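Local structure of Cow rumen GH26 endo-mannanase (Metagenome, 6UEH) at residues 363-374 / 410-418. The protein probably hydrolyses internal beta-1,4-mannosidic linkages in mannans such as galactomannan, as a ruminal endo-mannanase of glycoside hydrolase family 26. Residues are numbered along the deposited sequence; the frame is centred on the assembly and turned at random.
Sequences LYAWSPDSIQWY and IFYTLLNFV
The ring of Phe417 is covered on both faces: Ile371 CB stands over its centre, 4.0 Å from the centroid and 8° off the ring normal, while the carbonyl O of Thr413, one turn back in the same helix, lies above the opposite face, toward the rim. At the edge, near the ring plane, are two backbone oxygens, with Ser367 O 3.6 Å from Phe417 CZ and Tyr364 O just as near Phe417 CE2. Phenylalanine suits this place because one face accepts the aliphatic carbons of Ile371 and its weakly positive C-H edge can meet carbonyl oxygens; Tyr364 O, buried here, has no hydrogen-bond partner. Ile371 has CG1 anti to the backbone N (chi1 -157°), which carries its chain along the ring until CD1 comes 3.8 Å from Phe417 CD1. An alanine in place of Phe417 would probably leave Ile371 without the flat surface it rests on and open a gap beside the 3-10 segment 368-373. A second ring, that of Tyr374, receives Val418 CG1 over one face, off-centre and 3.9 Å from Tyr374 CZ; the Tyr374 hydroxyl hydrogen-bonds to the carboxylate of Asp377. At the other end of the contact Ala365 CB touches Thr413 CG2 at 3.8 Å, and a methyl this small lets the loop come close to the helix. Between these ends Leu414 lays its CD2 methyl against Leu363 CB (3.8 Å) and beside Tyr364 O; leucine suits the position, since one branch can reach the loop. In the catalytic (beta/alpha)8 barrel of this family, the loop following strand 357-362 packs on helix 408-417, which lies between strands 382-387 and 423-429 in the chain; Leu414 also touches Tyr385 and Ile424 of those strands.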
loop_
_atom_site.group_PDB
_atom_site.type_symbol
_atom_site.label_atom_id
_atom_site.label_comp_id
_atom_site.label_asym_id
_atom_site.label_seq_id
_atom_site.Cartn_x
_atom_site.Cartn_y
_atom_site.Cartn_z
ATOM N N LEU A 363 -3.346 -2.679 3.562
ATOM C CA LEU A 363 -4.543 -1.896 3.313
ATOM C C LEU A 363 -4.660 -1.699 1.815
ATOM O O LEU A 363 -3.661 -1.757 1.096
ATOM C CB LEU A 363 -4.497 -0.547 4.038
ATOM C CG LEU A 363 -4.668 -0.539 5.560
ATOM C CD1 LEU A 363 -4.454 0.861 6.114
ATOM C CD2 LEU A 363 -6.038 -1.059 5.953
ATOM N N TYR A 364 -5.880 -1.484 1.340
ATOM C CA TYR A 364 -6.082 -1.089 -0.045
ATOM C C TYR A 364 -6.589 0.347 -0.090
ATOM O O TYR A 364 -6.841 0.952 0.949
ATOM C CB TYR A 364 -7.047 -2.046 -0.746
ATOM C CG TYR A 364 -6.411 -3.380 -1.062
ATOM C CD1 TYR A 364 -5.698 -3.568 -2.239
ATOM C CD2 TYR A 364 -6.499 -4.443 -0.172
ATOM C CE1 TYR A 364 -5.105 -4.783 -2.529
ATOM C CE2 TYR A 364 -5.911 -5.663 -0.455
ATOM C CZ TYR A 364 -5.214 -5.826 -1.634
ATOM O OH TYR A 364 -4.624 -7.036 -1.918
ATOM N N ALA A 365 -6.718 0.896 -1.291
ATOM C CA ALA A 365 -7.128 2.284 -1.441
ATOM C C ALA A 365 -8.277 2.423 -2.431
ATOM O O ALA A 365 -8.382 3.432 -3.127
ATOM C CB ALA A 365 -5.949 3.136 -1.879
ATOM N N TRP A 366 -9.137 1.409 -2.488
ATOM C CA TRP A 366 -10.257 1.408 -3.426
ATOM C C TRP A 366 -11.222 2.558 -3.158
ATOM O O TRP A 366 -11.701 3.211 -4.084
ATOM C CB TRP A 366 -11.023 0.081 -3.361
ATOM C CG TRP A 366 -10.173 -1.144 -3.487
ATOM C CD1 TRP A 366 -10.110 -2.190 -2.610
ATOM C CD2 TRP A 366 -9.267 -1.461 -4.552
ATOM N NE1 TRP A 366 -9.223 -3.135 -3.062
ATOM C CE2 TRP A 366 -8.690 -2.711 -4.252
ATOM C CE3 TRP A 366 -8.886 -0.809 -5.730
ATOM C CZ2 TRP A 366 -7.756 -3.323 -5.085
ATOM C CZ3 TRP A 366 -7.955 -1.417 -6.555
ATOM C CH2 TRP A 366 -7.401 -2.661 -6.228
ATOM N N SER A 367 -11.501 2.795 -1.880
ATOM C CA SER A 367 -12.464 3.804 -1.468
ATOM C C SER A 367 -12.120 4.258 -0.053
ATOM O O SER A 367 -11.266 3.651 0.590
ATOM C CB SER A 367 -13.888 3.242 -1.535
ATOM O OG SER A 367 -14.118 2.311 -0.492
ATOM N N PRO A 368 -12.764 5.332 0.436
ATOM C CA PRO A 368 -12.549 5.717 1.836
ATOM C C PRO A 368 -12.863 4.596 2.830
ATOM O O PRO A 368 -12.241 4.538 3.892
ATOM C CB PRO A 368 -13.511 6.891 2.023
ATOM C CG PRO A 368 -13.601 7.503 0.673
ATOM C CD PRO A 368 -13.523 6.361 -0.302
ATOM N N ASP A 369 -13.801 3.717 2.484
ATOM C CA ASP A 369 -14.198 2.622 3.368
ATOM C C ASP A 369 -13.109 1.563 3.529
ATOM O O ASP A 369 -13.208 0.690 4.394
ATOM C CB ASP A 369 -15.479 1.959 2.857
ATOM C CG ASP A 369 -16.712 2.812 3.087
ATOM O OD1 ASP A 369 -16.651 3.744 3.920
ATOM O OD2 ASP A 369 -17.749 2.543 2.443
ATOM N N SER A 370 -12.073 1.639 2.698
ATOM C CA SER A 370 -10.957 0.704 2.789
ATOM C C SER A 370 -10.244 0.814 4.136
ATOM O O SER A 370 -9.556 -0.113 4.559
ATOM C CB SER A 370 -9.962 0.937 1.650
ATOM O OG SER A 370 -10.516 0.550 0.406
ATOM N N ILE A 371 -10.422 1.948 4.808
ATOM C CA ILE A 371 -9.783 2.188 6.097
ATOM C C ILE A 371 -10.454 1.391 7.218
ATOM O O ILE A 371 -9.912 1.275 8.316
ATOM C CB ILE A 371 -9.801 3.685 6.460
ATOM C CG1 ILE A 371 -8.688 4.013 7.461
ATOM C CG2 ILE A 371 -11.172 4.097 6.993
ATOM C CD1 ILE A 371 -8.648 5.471 7.870
ATOM N N GLN A 372 -11.626 0.832 6.937
ATOM C CA GLN A 372 -12.338 0.034 7.932
ATOM C C GLN A 372 -11.632 -1.295 8.194
ATOM O O GLN A 372 -11.962 -2.001 9.145
ATOM C CB GLN A 372 -13.781 -0.214 7.493
ATOM C CG GLN A 372 -14.610 1.056 7.375
ATOM C CD GLN A 372 -16.082 0.772 7.169
ATOM O OE1 GLN A 372 -16.581 -0.285 7.556
ATOM N NE2 GLN A 372 -16.787 1.714 6.554
ATOM N N TRP A 373 -10.658 -1.625 7.352
ATOM C CA TRP A 373 -9.872 -2.843 7.522
ATOM C C TRP A 373 -8.587 -2.578 8.307
ATOM O O TRP A 373 -7.750 -3.468 8.460
ATOM C CB TRP A 373 -9.533 -3.456 6.161
ATOM C CG TRP A 373 -10.735 -3.877 5.377
ATOM C CD1 TRP A 373 -11.528 -3.082 4.599
ATOM C CD2 TRP A 373 -11.281 -5.199 5.287
ATOM N NE1 TRP A 373 -12.534 -3.827 4.033
ATOM C CE2 TRP A 373 -12.405 -5.129 4.440
ATOM C CE3 TRP A 373 -10.926 -6.433 5.840
ATOM C CZ2 TRP A 373 -13.179 -6.248 4.134
ATOM C CZ3 TRP A 373 -11.697 -7.542 5.536
ATOM C CH2 TRP A 373 -12.810 -7.442 4.689
ATOM N N TYR A 374 -8.437 -1.351 8.799
ATOM C CA TYR A 374 -7.275 -0.970 9.599
ATOM C C TYR A 374 -7.534 -1.247 11.078
ATOM O O TYR A 374 -8.551 -0.824 11.625
ATOM C CB TYR A 374 -6.936 0.504 9.371
ATOM C CG TYR A 374 -5.754 1.020 10.165
ATOM C CD1 TYR A 374 -4.523 0.375 10.123
ATOM C CD2 TYR A 374 -5.863 2.173 10.933
ATOM C CE1 TYR A 374 -3.441 0.852 10.838
ATOM C CE2 TYR A 374 -4.786 2.658 11.651
ATOM C CZ TYR A 374 -3.578 1.996 11.600
ATOM O OH TYR A 374 -2.506 2.481 12.314
ATOM N N ILE A 410 -1.981 6.206 -4.690
ATOM C CA ILE A 410 -2.233 5.132 -3.732
ATOM C C ILE A 410 -1.395 5.338 -2.474
ATOM O O ILE A 410 -1.883 5.168 -1.355
ATOM C CB ILE A 410 -1.927 3.742 -4.329
ATOM C CG1 ILE A 410 -2.865 3.446 -5.501
ATOM C CG2 ILE A 410 -2.050 2.656 -3.263
ATOM C CD1 ILE A 410 -2.668 2.068 -6.112
ATOM N N PHE A 411 -0.136 5.717 -2.664
ATOM C CA PHE A 411 0.751 5.954 -1.533
ATOM C C PHE A 411 0.187 7.024 -0.601
ATOM O O PHE A 411 0.112 6.825 0.611
ATOM C CB PHE A 411 2.148 6.359 -2.007
ATOM C CG PHE A 411 3.080 6.712 -0.886
ATOM C CD1 PHE A 411 3.709 5.718 -0.151
ATOM C CD2 PHE A 411 3.319 8.038 -0.554
ATOM C CE1 PHE A 411 4.559 6.040 0.890
ATOM C CE2 PHE A 411 4.171 8.366 0.485
ATOM C CZ PHE A 411 4.792 7.366 1.207
ATOM N N TYR A 412 -0.227 8.154 -1.162
ATOM C CA TYR A 412 -0.675 9.263 -0.327
ATOM C C TYR A 412 -2.091 9.063 0.211
ATOM O O TYR A 412 -2.449 9.636 1.241
ATOM C CB TYR A 412 -0.557 10.580 -1.096
ATOM C CG TYR A 412 0.876 11.052 -1.142
ATOM C CD1 TYR A 412 1.468 11.624 -0.026
ATOM C CD2 TYR A 412 1.651 10.886 -2.283
ATOM C CE1 TYR A 412 2.784 12.039 -0.045
ATOM C CE2 TYR A 412 2.970 11.301 -2.312
ATOM C CZ TYR A 412 3.531 11.877 -1.189
ATOM O OH TYR A 412 4.842 12.293 -1.205
ATOM N N THR A 413 -2.885 8.240 -0.465
ATOM C CA THR A 413 -4.186 7.851 0.071
ATOM C C THR A 413 -3.988 7.029 1.346
ATOM O O THR A 413 -4.629 7.282 2.371
ATOM C CB THR A 413 -5.008 7.041 -0.951
ATOM O OG1 THR A 413 -5.323 7.871 -2.074
ATOM C CG2 THR A 413 -6.304 6.535 -0.326
ATOM N N LEU A 414 -3.087 6.054 1.275
ATOM C CA LEU A 414 -2.749 5.232 2.431
ATOM C C LEU A 414 -2.100 6.066 3.532
ATOM O O LEU A 414 -2.343 5.837 4.714
ATOM C CB LEU A 414 -1.822 4.084 2.020
ATOM C CG LEU A 414 -2.439 3.026 1.104
ATOM C CD1 LEU A 414 -1.405 1.997 0.676
ATOM C CD2 LEU A 414 -3.607 2.350 1.798
ATOM N N LEU A 415 -1.275 7.036 3.142
ATOM C CA LEU A 415 -0.595 7.893 4.110
ATOM C C LEU A 415 -1.597 8.698 4.921
ATOM O O LEU A 415 -1.498 8.790 6.143
ATOM C CB LEU A 415 0.395 8.825 3.404
ATOM C CG LEU A 415 1.244 9.754 4.280
ATOM C CD1 LEU A 415 2.637 9.900 3.697
ATOM C CD2 LEU A 415 0.589 11.124 4.424
ATOM N N ASN A 416 -2.565 9.281 4.231
ATOM C CA ASN A 416 -3.576 10.071 4.907
ATOM C C ASN A 416 -4.532 9.202 5.720
ATOM O O ASN A 416 -5.088 9.664 6.714
ATOM C CB ASN A 416 -4.334 10.927 3.896
ATOM C CG ASN A 416 -3.496 12.081 3.380
ATOM O OD1 ASN A 416 -3.297 13.074 4.080
ATOM N ND2 ASN A 416 -2.991 11.953 2.159
ATOM N N PHE A 417 -4.704 7.947 5.307
ATOM C CA PHE A 417 -5.484 6.986 6.088
ATOM C C PHE A 417 -4.951 6.893 7.516
ATOM O O PHE A 417 -5.710 6.968 8.480
ATOM C CB PHE A 417 -5.458 5.596 5.444
ATOM C CG PHE A 417 -6.550 5.360 4.436
ATOM C CD1 PHE A 417 -7.587 6.265 4.281
ATOM C CD2 PHE A 417 -6.543 4.217 3.651
ATOM C CE1 PHE A 417 -8.589 6.040 3.354
ATOM C CE2 PHE A 417 -7.542 3.985 2.725
ATOM C CZ PHE A 417 -8.567 4.897 2.576
ATOM N N VAL A 418 -3.638 6.732 7.642
ATOM C CA VAL A 418 -3.011 6.602 8.952
ATOM C C VAL A 418 -2.446 7.927 9.452
ATOM O O VAL A 418 -1.752 7.962 10.467
ATOM C CB VAL A 418 -1.883 5.555 8.929
ATOM C CG1 VAL A 418 -2.448 4.178 8.604
ATOM C CG2 VAL A 418 -0.809 5.951 7.926
#